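Halocarboxylic acid dehalogenase DehI (Pseudomonas putida, PDB 3BJX) probably hydrolyses the carbon–halogen bond of 2-halocarboxylic acids, as a group I haloacid dehalogenase. Local coordinates at residues D220-P225 with I291-E296; R90-I95 with E302-S307; E238-A243 with F283-T288; Y123-G128 with L173-A178. All coordinates share one frame; numbering follows the deposited sequence.

Contact 1. Residues D220-P225 with I291-E296; sequences DEVLAP and IIHITE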
loop_
_atom_site.group_PDB
_atom_site.type_symbol
_atom_site.label_atom_id
_atom_site.label_comp_id
_atom_site.label_asym_id
_atom_site.label_seq_id
_atom_site.Cartn_x
_atom_site.Cartn_y
_atom_site.Cartn_z
ATOM N N ASP A 220 -18.451 -0.840 -15.467
ATOM C CA ASP A 220 -19.220 -2.101 -15.307
ATOM C C ASP A 220 -19.010 -3.108 -16.433
ATOM O O ASP A 220 -19.204 -4.314 -16.250
ATOM C CB ASP A 220 -20.736 -1.836 -15.151
ATOM C CG ASP A 220 -21.087 -1.092 -13.861
ATOM O OD1 ASP A 220 -20.257 -1.033 -12.926
ATOM O OD2 ASP A 220 -22.214 -0.570 -13.780
ATOM N N GLU A 221 -18.623 -2.605 -17.593
ATOM C CA GLU A 221 -18.567 -3.418 -18.793
ATOM C C GLU A 221 -17.148 -3.615 -19.307
ATOM O O GLU A 221 -16.845 -4.647 -19.948
ATOM C CB GLU A 221 -19.442 -2.804 -19.899
ATOM C CG GLU A 221 -20.807 -2.292 -19.432
ATOM C CD GLU A 221 -21.644 -1.743 -20.583
ATOM O OE1 GLU A 221 -21.344 -2.099 -21.749
ATOM O OE2 GLU A 221 -22.596 -0.959 -20.337
ATOM N N VAL A 222 -16.288 -2.629 -19.060
ATOM C CA VAL A 222 -14.895 -2.708 -19.501
ATOM C C VAL A 222 -13.978 -3.144 -18.345
ATOM O O VAL A 222 -13.232 -4.097 -18.483
ATOM C CB VAL A 222 -14.382 -1.374 -20.207
ATOM C CG1 VAL A 222 -12.947 -1.531 -20.745
ATOM C CG2 VAL A 222 -15.313 -0.942 -21.344
ATOM N N LEU A 223 -14.042 -2.469 -17.208
ATOM C CA LEU A 223 -13.084 -2.740 -16.136
ATOM C C LEU A 223 -13.486 -3.875 -15.200
ATOM O O LEU A 223 -12.612 -4.536 -14.618
ATOM C CB LEU A 223 -12.789 -1.475 -15.333
ATOM C CG LEU A 223 -12.063 -0.312 -16.027
ATOM C CD1 LEU A 223 -11.760 0.798 -15.014
ATOM C CD2 LEU A 223 -10.775 -0.782 -16.717
ATOM N N ALA A 224 -14.797 -4.115 -15.053
ATOM C CA ALA A 224 -15.250 -5.149 -14.102
ATOM C C ALA A 224 -14.673 -6.558 -14.365
ATOM O O ALA A 224 -14.267 -7.233 -13.421
ATOM C CB ALA A 224 -16.786 -5.170 -13.965
ATOM N N PRO A 225 -14.628 -7.003 -15.642
ATOM C CA PRO A 225 -14.047 -8.327 -15.847
ATOM C C PRO A 225 -12.527 -8.404 -15.768
ATOM O O PRO A 225 -11.985 -9.514 -15.783
ATOM C CB PRO A 225 -14.518 -8.694 -17.268
ATOM C CG PRO A 225 -14.663 -7.406 -17.957
ATOM C CD PRO A 225 -15.132 -6.429 -16.912
ATOM N N ILE A 291 -6.798 2.430 -17.469
ATOM C CA ILE A 291 -7.100 3.487 -18.447
ATOM C C ILE A 291 -6.498 3.168 -19.803
ATOM O O ILE A 291 -7.126 3.412 -20.831
ATOM C CB ILE A 291 -6.676 4.915 -17.923
ATOM C CG1 ILE A 291 -7.408 5.237 -16.607
ATOM C CG2 ILE A 291 -6.897 5.999 -18.968
ATOM C CD1 ILE A 291 -8.900 5.330 -16.691
ATOM N N ILE A 292 -5.294 2.599 -19.808
ATOM C CA ILE A 292 -4.742 2.090 -21.047
ATOM C C ILE A 292 -5.609 0.950 -21.570
ATOM O O ILE A 292 -5.825 0.854 -22.773
ATOM C CB ILE A 292 -3.239 1.674 -20.904
ATOM C CG1 ILE A 292 -2.358 2.928 -20.914
ATOM C CG2 ILE A 292 -2.801 0.715 -22.032
ATOM C CD1 ILE A 292 -0.934 2.658 -20.687
ATOM N N HIS A 293 -6.121 0.098 -20.671
ATOM C CA HIS A 293 -7.089 -0.920 -21.082
ATOM C C HIS A 293 -8.324 -0.368 -21.753
ATOM O O HIS A 293 -8.691 -0.836 -22.817
ATOM C CB HIS A 293 -7.515 -1.847 -19.950
ATOM C CG HIS A 293 -8.210 -3.079 -20.443
ATOM N ND1 HIS A 293 -7.599 -3.983 -21.289
ATOM C CD2 HIS A 293 -9.468 -3.541 -20.238
ATOM C CE1 HIS A 293 -8.450 -4.956 -21.568
ATOM N NE2 HIS A 293 -9.590 -4.708 -20.947
ATOM N N ILE A 294 -8.965 0.620 -21.144
ATOM C CA ILE A 294 -10.114 1.288 -21.765
ATOM C C ILE A 294 -9.731 1.883 -23.128
ATOM O O ILE A 294 -10.431 1.699 -24.109
ATOM C CB ILE A 294 -10.665 2.391 -20.824
ATOM C CG1 ILE A 294 -11.378 1.765 -19.619
ATOM C CG2 ILE A 294 -11.585 3.360 -21.560
ATOM C CD1 ILE A 294 -11.525 2.702 -18.399
ATOM N N THR A 295 -8.607 2.590 -23.178
ATOM C CA THR A 295 -8.084 3.146 -24.431
ATOM C C THR A 295 -7.915 2.104 -25.521
ATOM O O THR A 295 -8.249 2.359 -26.680
ATOM C CB THR A 295 -6.764 3.880 -24.202
ATOM O OG1 THR A 295 -6.919 4.756 -23.075
ATOM C CG2 THR A 295 -6.377 4.712 -25.415
ATOM N N GLU A 296 -7.416 0.930 -25.141
ATOM C CA GLU A 296 -7.190 -0.164 -26.074
ATOM C C GLU A 296 -8.509 -0.715 -26.637
ATOM O O GLU A 296 -8.585 -1.091 -27.805
ATOM C CB GLU A 296 -6.389 -1.272 -25.391
ATOM C CG GLU A 296 -5.898 -2.368 -26.328
ATOM C CD GLU A 296 -5.328 -3.576 -25.603
ATOM O OE1 GLU A 296 -4.971 -3.498 -24.396
ATOM O OE2 GLU A 296 -5.246 -4.630 -26.257
#

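Contact 2. Residues R90-I95 with E302-S307; sequences RSLLNI and EAASKS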
loop_
_atom_site.group_PDB
_atom_site.type_symbol
_atom_site.label_atom_id
_atom_site.label_comp_id
_atom_site.label_asym_id
_atom_site.label_seq_id
_atom_site.Cartn_x
_atom_site.Cartn_y
_atom_site.Cartn_z
ATOM N N ARG A 90 4.462 -1.354 -21.429
ATOM C CA ARG A 90 4.257 -2.536 -20.588
ATOM C C ARG A 90 2.860 -2.691 -19.966
ATOM O O ARG A 90 2.472 -3.821 -19.616
ATOM C CB ARG A 90 5.267 -2.551 -19.454
ATOM C CG ARG A 90 6.683 -2.838 -19.868
ATOM C CD ARG A 90 7.479 -2.840 -18.600
ATOM N NE ARG A 90 8.878 -3.161 -18.791
ATOM C CZ ARG A 90 9.381 -4.382 -18.713
ATOM N NH1 ARG A 90 8.582 -5.429 -18.496
ATOM N NH2 ARG A 90 10.686 -4.545 -18.860
ATOM N N SER A 91 2.121 -1.580 -19.829
ATOM C CA SER A 91 0.762 -1.576 -19.238
ATOM C C SER A 91 -0.275 -2.435 -19.958
ATOM O O SER A 91 -1.339 -2.748 -19.394
ATOM C CB SER A 91 0.221 -0.167 -19.154
ATOM O OG SER A 91 1.129 0.660 -18.470
ATOM N N LEU A 92 0.000 -2.811 -21.199
ATOM C CA LEU A 92 -1.004 -3.554 -21.946
ATOM C C LEU A 92 -1.238 -4.958 -21.374
ATOM O O LEU A 92 -0.297 -5.683 -21.069
ATOM C CB LEU A 92 -0.661 -3.626 -23.437
ATOM C CG LEU A 92 -0.688 -2.399 -24.350
ATOM C CD1 LEU A 92 -0.099 -2.861 -25.668
ATOM C CD2 LEU A 92 -2.067 -1.817 -24.579
ATOM N N LEU A 93 -2.506 -5.312 -21.220
ATOM C CA LEU A 93 -2.891 -6.656 -20.822
ATOM C C LEU A 93 -3.097 -7.548 -22.039
ATOM O O LEU A 93 -3.769 -7.177 -23.012
ATOM C CB LEU A 93 -4.157 -6.623 -19.977
ATOM C CG LEU A 93 -4.065 -5.995 -18.591
ATOM C CD1 LEU A 93 -5.467 -5.662 -18.082
ATOM C CD2 LEU A 93 -3.325 -6.908 -17.605
ATOM N N ASN A 94 -2.515 -8.733 -21.983
ATOM C CA ASN A 94 -2.658 -9.691 -23.064
ATOM C C ASN A 94 -3.943 -10.464 -22.848
ATOM O O ASN A 94 -3.917 -11.578 -22.312
ATOM C CB ASN A 94 -1.472 -10.642 -23.056
ATOM C CG ASN A 94 -1.201 -11.232 -24.403
ATOM O OD1 ASN A 94 -1.335 -10.555 -25.425
ATOM N ND2 ASN A 94 -0.806 -12.509 -24.424
ATOM N N ILE A 95 -5.067 -9.862 -23.236
ATOM C CA ILE A 95 -6.383 -10.417 -22.897
ATOM C C ILE A 95 -7.119 -11.000 -24.107
ATOM O O ILE A 95 -7.303 -12.210 -24.155
ATOM C CB ILE A 95 -7.238 -9.415 -22.054
ATOM C CG1 ILE A 95 -6.733 -9.403 -20.615
ATOM C CG2 ILE A 95 -8.713 -9.777 -22.054
ATOM C CD1 ILE A 95 -7.235 -8.241 -19.814
ATOM N N GLU A 302 -1.837 -0.168 -30.383
ATOM C CA GLU A 302 -0.757 0.734 -30.755
ATOM C C GLU A 302 -1.083 2.148 -30.324
ATOM O O GLU A 302 -0.229 2.853 -29.781
ATOM C CB GLU A 302 -0.466 0.685 -32.249
ATOM C CG GLU A 302 0.778 1.463 -32.580
ATOM C CD GLU A 302 1.068 1.541 -34.057
ATOM O OE1 GLU A 302 1.898 0.730 -34.536
ATOM O OE2 GLU A 302 0.477 2.418 -34.728
ATOM N N ALA A 303 -2.329 2.552 -30.566
ATOM C CA ALA A 303 -2.833 3.844 -30.123
ATOM C C ALA A 303 -2.788 3.941 -28.603
ATOM O O ALA A 303 -2.523 5.008 -28.062
ATOM C CB ALA A 303 -4.257 4.058 -30.623
ATOM N N ALA A 304 -3.045 2.820 -27.928
ATOM C CA ALA A 304 -3.090 2.775 -26.463
ATOM C C ALA A 304 -1.711 2.931 -25.830
ATOM O O ALA A 304 -1.561 3.654 -24.850
ATOM C CB ALA A 304 -3.761 1.487 -25.971
ATOM N N SER A 305 -0.714 2.287 -26.426
ATOM C CA SER A 305 0.599 2.108 -25.811
ATOM C C SER A 305 1.720 3.065 -26.261
ATOM O O SER A 305 2.767 3.167 -25.592
ATOM C CB SER A 305 1.053 0.685 -26.064
ATOM O OG SER A 305 1.452 0.556 -27.402
ATOM N N LYS A 306 1.534 3.692 -27.420
ATOM C CA LYS A 306 2.469 4.693 -27.908
ATOM C C LYS A 306 2.202 6.036 -27.189
ATOM O O LYS A 306 1.103 6.263 -26.685
ATOM C CB LYS A 306 2.436 4.786 -29.443
ATOM C CG LYS A 306 3.347 3.707 -30.123
ATOM C CD LYS A 306 3.949 4.179 -31.500
ATOM C CE LYS A 306 5.204 3.354 -31.954
ATOM N NZ LYS A 306 5.728 3.744 -33.315
ATOM N N SER A 307 3.222 6.886 -27.102
ATOM C CA SER A 307 3.115 8.154 -26.375
ATOM C C SER A 307 2.129 9.025 -27.106
ATOM O O SER A 307 2.358 9.362 -28.282
ATOM C CB SER A 307 4.464 8.848 -26.306
ATOM O OG SER A 307 4.356 10.125 -25.694
#

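Contact 3. Residues E238-A243 with F283-T288; sequences ELVTRA and FIADIT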
loop_
_atom_site.group_PDB
_atom_site.type_symbol
_atom_site.label_atom_id
_atom_site.label_comp_id
_atom_site.label_asym_id
_atom_site.label_seq_id
_atom_site.Cartn_x
_atom_site.Cartn_y
_atom_site.Cartn_z
ATOM N N GLU A 238 4.404 -5.897 -11.892
ATOM C CA GLU A 238 5.453 -5.645 -12.895
ATOM C C GLU A 238 5.782 -4.159 -13.111
ATOM O O GLU A 238 6.944 -3.794 -13.242
ATOM C CB GLU A 238 5.081 -6.308 -14.229
ATOM C CG GLU A 238 5.825 -5.754 -15.436
ATOM C CD GLU A 238 5.317 -6.341 -16.720
ATOM O OE1 GLU A 238 4.643 -7.382 -16.628
ATOM O OE2 GLU A 238 5.584 -5.777 -17.801
ATOM N N LEU A 239 4.753 -3.319 -13.151
ATOM C CA LEU A 239 4.925 -1.880 -13.235
ATOM C C LEU A 239 5.559 -1.304 -11.996
ATOM O O LEU A 239 6.500 -0.520 -12.109
ATOM C CB LEU A 239 3.579 -1.198 -13.470
ATOM C CG LEU A 239 3.302 -0.671 -14.868
ATOM C CD1 LEU A 239 3.648 -1.703 -15.901
ATOM C CD2 LEU A 239 1.826 -0.245 -14.962
ATOM N N VAL A 240 5.042 -1.680 -10.821
ATOM C CA VAL A 240 5.613 -1.251 -9.531
ATOM C C VAL A 240 7.122 -1.541 -9.461
ATOM O O VAL A 240 7.920 -0.654 -9.155
ATOM C CB VAL A 240 4.869 -1.899 -8.283
ATOM C CG1 VAL A 240 5.553 -1.533 -7.007
ATOM C CG2 VAL A 240 3.422 -1.490 -8.214
ATOM N N THR A 241 7.487 -2.785 -9.763
ATOM C CA THR A 241 8.876 -3.258 -9.787
ATOM C C THR A 241 9.720 -2.526 -10.835
ATOM O O THR A 241 10.767 -1.982 -10.515
ATOM C CB THR A 241 8.935 -4.748 -10.110
ATOM O OG1 THR A 241 8.130 -5.487 -9.181
ATOM C CG2 THR A 241 10.350 -5.237 -10.033
ATOM N N ARG A 242 9.254 -2.513 -12.081
ATOM C CA ARG A 242 9.970 -1.847 -13.165
ATOM C C ARG A 242 10.244 -0.365 -12.887
ATOM O O ARG A 242 11.378 0.087 -13.033
ATOM C CB ARG A 242 9.240 -2.040 -14.493
ATOM C CG ARG A 242 9.992 -1.492 -15.722
ATOM C CD ARG A 242 11.400 -2.057 -15.779
ATOM N NE ARG A 242 12.155 -1.503 -16.891
ATOM C CZ ARG A 242 13.464 -1.302 -16.870
ATOM N NH1 ARG A 242 14.165 -1.595 -15.775
ATOM N NH2 ARG A 242 14.066 -0.810 -17.948
ATOM N N ALA A 243 9.208 0.374 -12.480
ATOM C CA ALA A 243 9.338 1.768 -12.042
ATOM C C ALA A 243 10.372 1.960 -10.927
ATOM O O ALA A 243 11.064 2.968 -10.906
ATOM C CB ALA A 243 7.986 2.319 -11.614
ATOM N N PHE A 283 -1.454 2.289 -6.577
ATOM C CA PHE A 283 -2.651 2.967 -7.056
ATOM C C PHE A 283 -2.446 3.443 -8.479
ATOM O O PHE A 283 -3.270 3.136 -9.370
ATOM C CB PHE A 283 -3.040 4.115 -6.110
ATOM C CG PHE A 283 -4.273 4.895 -6.542
ATOM C CD1 PHE A 283 -5.503 4.658 -5.946
ATOM C CD2 PHE A 283 -4.195 5.871 -7.530
ATOM C CE1 PHE A 283 -6.635 5.360 -6.322
ATOM C CE2 PHE A 283 -5.326 6.591 -7.921
ATOM C CZ PHE A 283 -6.546 6.326 -7.316
ATOM N N ILE A 284 -1.340 4.174 -8.689
ATOM C CA ILE A 284 -0.957 4.690 -10.008
ATOM C C ILE A 284 -0.712 3.553 -10.987
ATOM O O ILE A 284 -1.227 3.586 -12.109
ATOM C CB ILE A 284 0.325 5.543 -9.991
ATOM C CG1 ILE A 284 0.322 6.576 -8.860
ATOM C CG2 ILE A 284 0.541 6.192 -11.390
ATOM C CD1 ILE A 284 -0.472 7.786 -9.110
ATOM N N ALA A 285 0.098 2.567 -10.595
ATOM C CA ALA A 285 0.241 1.341 -11.417
ATOM C C ALA A 285 -1.134 0.806 -11.840
ATOM O O ALA A 285 -1.371 0.607 -13.036
ATOM C CB ALA A 285 1.055 0.264 -10.717
ATOM N N ASP A 286 -2.046 0.599 -10.885
ATOM C CA ASP A 286 -3.370 0.040 -11.204
ATOM C C ASP A 286 -4.087 0.922 -12.204
ATOM O O ASP A 286 -4.678 0.408 -13.170
ATOM C CB ASP A 286 -4.273 -0.058 -9.968
ATOM C CG ASP A 286 -3.761 -1.030 -8.919
ATOM O OD1 ASP A 286 -2.901 -1.884 -9.200
ATOM O OD2 ASP A 286 -4.248 -0.934 -7.784
ATOM N N ILE A 287 -4.076 2.237 -11.942
ATOM C CA ILE A 287 -4.796 3.189 -12.779
ATOM C C ILE A 287 -4.140 3.298 -14.139
ATOM O O ILE A 287 -4.845 3.361 -15.151
ATOM C CB ILE A 287 -4.987 4.607 -12.129
ATOM C CG1 ILE A 287 -5.763 4.534 -10.800
ATOM C CG2 ILE A 287 -5.723 5.534 -13.084
ATOM C CD1 ILE A 287 -7.185 3.970 -10.896
ATOM N N THR A 288 -2.805 3.311 -14.173
ATOM C CA THR A 288 -2.079 3.277 -15.437
ATOM C C THR A 288 -2.603 2.132 -16.329
ATOM O O THR A 288 -2.879 2.330 -17.523
ATOM C CB THR A 288 -0.508 3.189 -15.269
ATOM O OG1 THR A 288 0.007 4.386 -14.668
ATOM C CG2 THR A 288 0.160 3.053 -16.642
#

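Contact 4. Residues Y123-G128 with L173-A178; sequences YAFNYG and LPLVDA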
loop_
_atom_site.group_PDB
_atom_site.type_symbol
_atom_site.label_atom_id
_atom_site.label_comp_id
_atom_site.label_asym_id
_atom_site.label_seq_id
_atom_site.Cartn_x
_atom_site.Cartn_y
_atom_site.Cartn_z
ATOM N N TYR A 123 -6.208 10.065 -23.321
ATOM C CA TYR A 123 -4.814 10.273 -23.793
ATOM C C TYR A 123 -3.949 11.122 -22.873
ATOM O O TYR A 123 -2.747 10.844 -22.712
ATOM C CB TYR A 123 -4.804 10.881 -25.200
ATOM C CG TYR A 123 -5.061 9.879 -26.317
ATOM C CD1 TYR A 123 -5.801 8.700 -26.076
ATOM C CD2 TYR A 123 -4.594 10.105 -27.596
ATOM C CE1 TYR A 123 -6.053 7.786 -27.069
ATOM C CE2 TYR A 123 -4.844 9.188 -28.602
ATOM C CZ TYR A 123 -5.580 8.029 -28.320
ATOM O OH TYR A 123 -5.840 7.105 -29.286
ATOM N N ALA A 124 -4.532 12.173 -22.296
ATOM C CA ALA A 124 -3.804 13.020 -21.360
ATOM C C ALA A 124 -3.355 12.210 -20.158
ATOM O O ALA A 124 -2.289 12.472 -19.589
ATOM C CB ALA A 124 -4.669 14.210 -20.900
ATOM N N PHE A 125 -4.192 11.263 -19.747
ATOM C CA PHE A 125 -3.924 10.440 -18.588
ATOM C C PHE A 125 -2.958 9.335 -18.907
ATOM O O PHE A 125 -2.055 9.100 -18.116
ATOM C CB PHE A 125 -5.206 9.869 -17.969
ATOM C CG PHE A 125 -5.926 10.849 -17.109
ATOM C CD1 PHE A 125 -5.468 11.131 -15.849
ATOM C CD2 PHE A 125 -7.040 11.530 -17.587
ATOM C CE1 PHE A 125 -6.116 12.061 -15.062
ATOM C CE2 PHE A 125 -7.677 12.461 -16.803
ATOM C CZ PHE A 125 -7.215 12.737 -15.550
ATOM N N ASN A 126 -3.161 8.652 -20.042
ATOM C CA ASN A 126 -2.180 7.696 -20.579
ATOM C C ASN A 126 -0.774 8.246 -20.617
ATOM O O ASN A 126 0.167 7.523 -20.326
ATOM C CB ASN A 126 -2.583 7.196 -21.973
ATOM C CG ASN A 126 -3.824 6.357 -21.932
ATOM O OD1 ASN A 126 -4.237 5.944 -20.845
ATOM N ND2 ASN A 126 -4.447 6.113 -23.091
ATOM N N TYR A 127 -0.649 9.527 -20.969
ATOM C CA TYR A 127 0.637 10.211 -21.005
ATOM C C TYR A 127 1.234 10.507 -19.626
ATOM O O TYR A 127 2.422 10.275 -19.408
ATOM C CB TYR A 127 0.563 11.511 -21.828
ATOM C CG TYR A 127 1.886 12.220 -21.881
ATOM C CD1 TYR A 127 2.900 11.747 -22.705
ATOM C CD2 TYR A 127 2.146 13.325 -21.083
ATOM C CE1 TYR A 127 4.134 12.364 -22.757
ATOM C CE2 TYR A 127 3.401 13.961 -21.117
ATOM C CZ TYR A 127 4.393 13.466 -21.969
ATOM O OH TYR A 127 5.652 14.048 -22.052
ATOM N N GLY A 128 0.433 11.048 -18.709
ATOM C CA GLY A 128 0.977 11.444 -17.425
ATOM C C GLY A 128 1.046 10.358 -16.373
ATOM O O GLY A 128 1.831 10.462 -15.442
ATOM N N LEU A 173 -7.379 20.079 -17.251
ATOM C CA LEU A 173 -8.516 19.173 -17.433
ATOM C C LEU A 173 -9.528 19.290 -16.278
ATOM O O LEU A 173 -9.126 19.232 -15.119
ATOM C CB LEU A 173 -7.965 17.747 -17.492
ATOM C CG LEU A 173 -8.467 16.744 -18.522
ATOM C CD1 LEU A 173 -7.327 15.905 -18.984
ATOM C CD2 LEU A 173 -9.579 15.895 -17.913
ATOM N N PRO A 174 -10.838 19.480 -16.579
ATOM C CA PRO A 174 -11.869 19.570 -15.524
ATOM C C PRO A 174 -12.235 18.239 -14.842
ATOM O O PRO A 174 -12.744 17.318 -15.476
ATOM C CB PRO A 174 -13.101 20.109 -16.269
ATOM C CG PRO A 174 -12.902 19.745 -17.668
ATOM C CD PRO A 174 -11.418 19.671 -17.925
ATOM N N LEU A 175 -12.038 18.178 -13.535
ATOM C CA LEU A 175 -12.375 16.997 -12.777
ATOM C C LEU A 175 -13.620 17.263 -11.962
ATOM O O LEU A 175 -13.747 18.337 -11.362
ATOM C CB LEU A 175 -11.209 16.635 -11.854
ATOM C CG LEU A 175 -9.804 16.619 -12.430
ATOM C CD1 LEU A 175 -8.864 16.228 -11.345
ATOM C CD2 LEU A 175 -9.648 15.640 -13.595
ATOM N N VAL A 176 -14.526 16.286 -11.924
ATOM C CA VAL A 176 -15.717 16.352 -11.086
ATOM C C VAL A 176 -15.324 16.344 -9.609
ATOM O O VAL A 176 -14.591 15.458 -9.158
ATOM C CB VAL A 176 -16.689 15.173 -11.381
ATOM C CG1 VAL A 176 -17.839 15.120 -10.361
ATOM C CG2 VAL A 176 -17.242 15.283 -12.807
ATOM N N ASP A 177 -15.800 17.356 -8.869
ATOM C CA ASP A 177 -15.694 17.358 -7.416
ATOM C C ASP A 177 -16.728 16.383 -6.818
ATOM O O ASP A 177 -17.924 16.551 -7.011
ATOM C CB ASP A 177 -15.875 18.770 -6.870
ATOM C CG ASP A 177 -15.607 18.869 -5.378
ATOM O OD1 ASP A 177 -15.586 17.858 -4.658
ATOM O OD2 ASP A 177 -15.439 19.993 -4.906
ATOM N N ALA A 178 -16.259 15.356 -6.110
ATOM C CA ALA A 178 -17.174 14.364 -5.535
ATOM C C ALA A 178 -18.098 15.001 -4.476
ATOM O O ALA A 178 -19.203 14.516 -4.262
ATOM C CB ALA A 178 -16.398 13.177 -4.960
#

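Contact 1. Residues D220-P225 with I291-E296
Ile294 lays its CG1–CD1 arm across Val222 and Leu223, and the tight part of the contact is made by these three buried side chains. Ile294 CG1 lies 3.8 Å from Val222 CG1 and 3.9 Å from Leu223 CD2, which puts one methylene against two branches. One bond further out, Ile294 CD1 sits at the fork of the leucine, 3.9 Å from Leu223 CG and as far from each of its methyls. Both pairs cross at about a right angle. Val222 presents CG1 because this branch stands opposite the backbone N (chi1 -176°). His293 adds a single contact, its CD2 4.0 Å from Val222 CG1 with the methyl oblique to the ring. On the solvent side, partly exposed Asp220 and Glu221 take no part in the packing and form salt bridges with Arg191 and Arg104. Shortening Leu223 to an alanine would probably strip Ile294 CD1 of the fork it rests on and open a gap between the two helices. Segment 220-225, on helix 212-223, thus rests on helix 267-299; Phe205 of helix 203-208 touches both Leu223 and Ile291, while Asn126 of helix 112-143 hydrogen-bonds Thr295.

Contact 2. Residues R90-I95 with E302-S307
Leu92 and Ser305 bring the two backbones to a CA–CA distance of 7.0 Å, where an extended residue of an irregular loop (Leu92 phi/psi -68°/133°) meets the last turn of a short helix. The end of that turn is evident from Lys306, the first residue to leave helical backbone angles, whose N still bonds to Glu302 O at 3.1 Å. Leu92 carries the contact with both branches of its fork. Its CD1 lies against the methylene of the serine, 3.7 Å from Ser305 CB, with Leu92 CG behind it at 3.9 Å from the same Ser305 CB. The other branch takes the alanine, Leu92 CD2 being 4.0 Å from Ala304 CB. Ser305 meets the leucine mainly through carbon, while its hydroxyl, set between the backbone N and the carbonyl carbon, hydrogen-bonds Ala301 O. Replacing Leu92 with a serine would probably lose both methyl contacts, opening a gap beside Ala304 CB and Ser305 CB. Ile292 and Glu296 of helix 267-299 also touch Leu92, and Ser91 OG hydrogen-bonds Leu87 O. This is plain apolar packing in an all-helical fold: the loop that follows helix 78-90 rests through a single leucine on helix 301-305, near the C terminus.

Contact 3. Residues E238-A243 with F283-T288
Ala285 CB fits between Leu239 and Val240, 4.0 Å from Leu239 CB and 3.9 Å from Val240 CG2. The small methyl lets the backbones approach closely, Leu239 CA and Ala285 CA being 6.0 Å apart, while the axes of segments 238-243 and 283-288 come within 9.3 Å at an angle of 121°, nearer antiparallel than parallel. Leu239 carries the contact on to Thr288, about a turn further along: its CD2 lies 3.8 Å from Ala285 O, an apolar methyl against a carbonyl oxygen, and 4.1 Å from Thr288 CG2, the two side chains meeting obliquely. Val240 offers the branch beside its backbone N and touches the alanine alone.

What positions Thr288 is the next shell. Its OG1 donates to Ile284 O at 3.0 Å, coming from above the carbonyl plane (51° out of it), and the same oxygen accepts Thr288 N. With the hydroxyl tied back to its own helix, CG2 stands opposite the backbone N (chi1 -66° for OG1) and serves as the apolar face toward Leu239. Ser91, in the loop after helix 78-90, touches both Leu239 and Thr288. A polar link runs beside the apolar core, since Asp286 OD1 hydrogen-bonds Ser236 OG of helix 230-248 while OD2 meets Arg228 and His198. Helix 112-143 is a further neighbour of both partners, with Leu133 against Ile284 and Thr137 against Ala243, and helix 78-90 packs on helix 230-248 through Leu87 and Arg90.

Contact 4. Residues Y123-G128 with L173-A178
Leu173 begins the contact by spreading its two methyls over Ala124 and Phe125. CD1 is the more deeply engaged, with Leu173 CD1 3.7 Å from Ala124 CB and 4.1 Å from Phe125 CE2; Leu173 CD2 reaches the same Phe125 CE2, also at 4.1 Å. The approach of CD2 to the ring is oblique. Both torsions of this leucine (chi1 -136°, chi2 143°) depart from staggered values, so the exact placing of its methyls deserves some caution. Pro174 makes no contact with the helix. Leu175 then returns to Phe125 from another direction, its CD2 lying at the ring edge, near the ring plane, 4.3 Å from Phe125 CZ. The phenylalanine can meet both leucines because its ring leaves the helix opposite the carbonyl carbon (chi1 -80°) and projects outward. Beyond Leu175 the chain moves off from the helix; its course is fixed from outside by hydrogen bonds of Pro174 O to Asn210 ND2 and of Val176 O to Gln206 NE2. Helix 203-208 borders the same cluster, with Ala207 touching Leu173 and Leu175, and Ser203 and Asp204 touching Phe125. A sulfate, probably from the crystallisation liquor, lies about 4 Å from the Phe125 side chain. The geometry is that of an extended, non-strand connection laid by alternate leucines on a long helix of an all-helical fold.

In the fold
From the N terminus, residues 90-95 open contact 2, the widest loop, which closes only at 302-307. Inside it, contact 4 opens and closes first, joining helix 112-143 to the connection before helix 183-195. Contact 1 follows in series, from 220-225 to 291-296, and contact 3 (238-243 with 283-288) nests within it; none cross. Contacts 1 and 3 share helix 267-299, which receives helix 212-223 at one place and helix 230-248 at another, their centres 16 Å apart. Arg90 and Glu238 join contacts 2 and 3 by a salt bridge, and contacts 1 and 4 touch through helices 267-299 and 112-143. Helix 267-299 thus meets helices 112-143, 212-223 and 230-248.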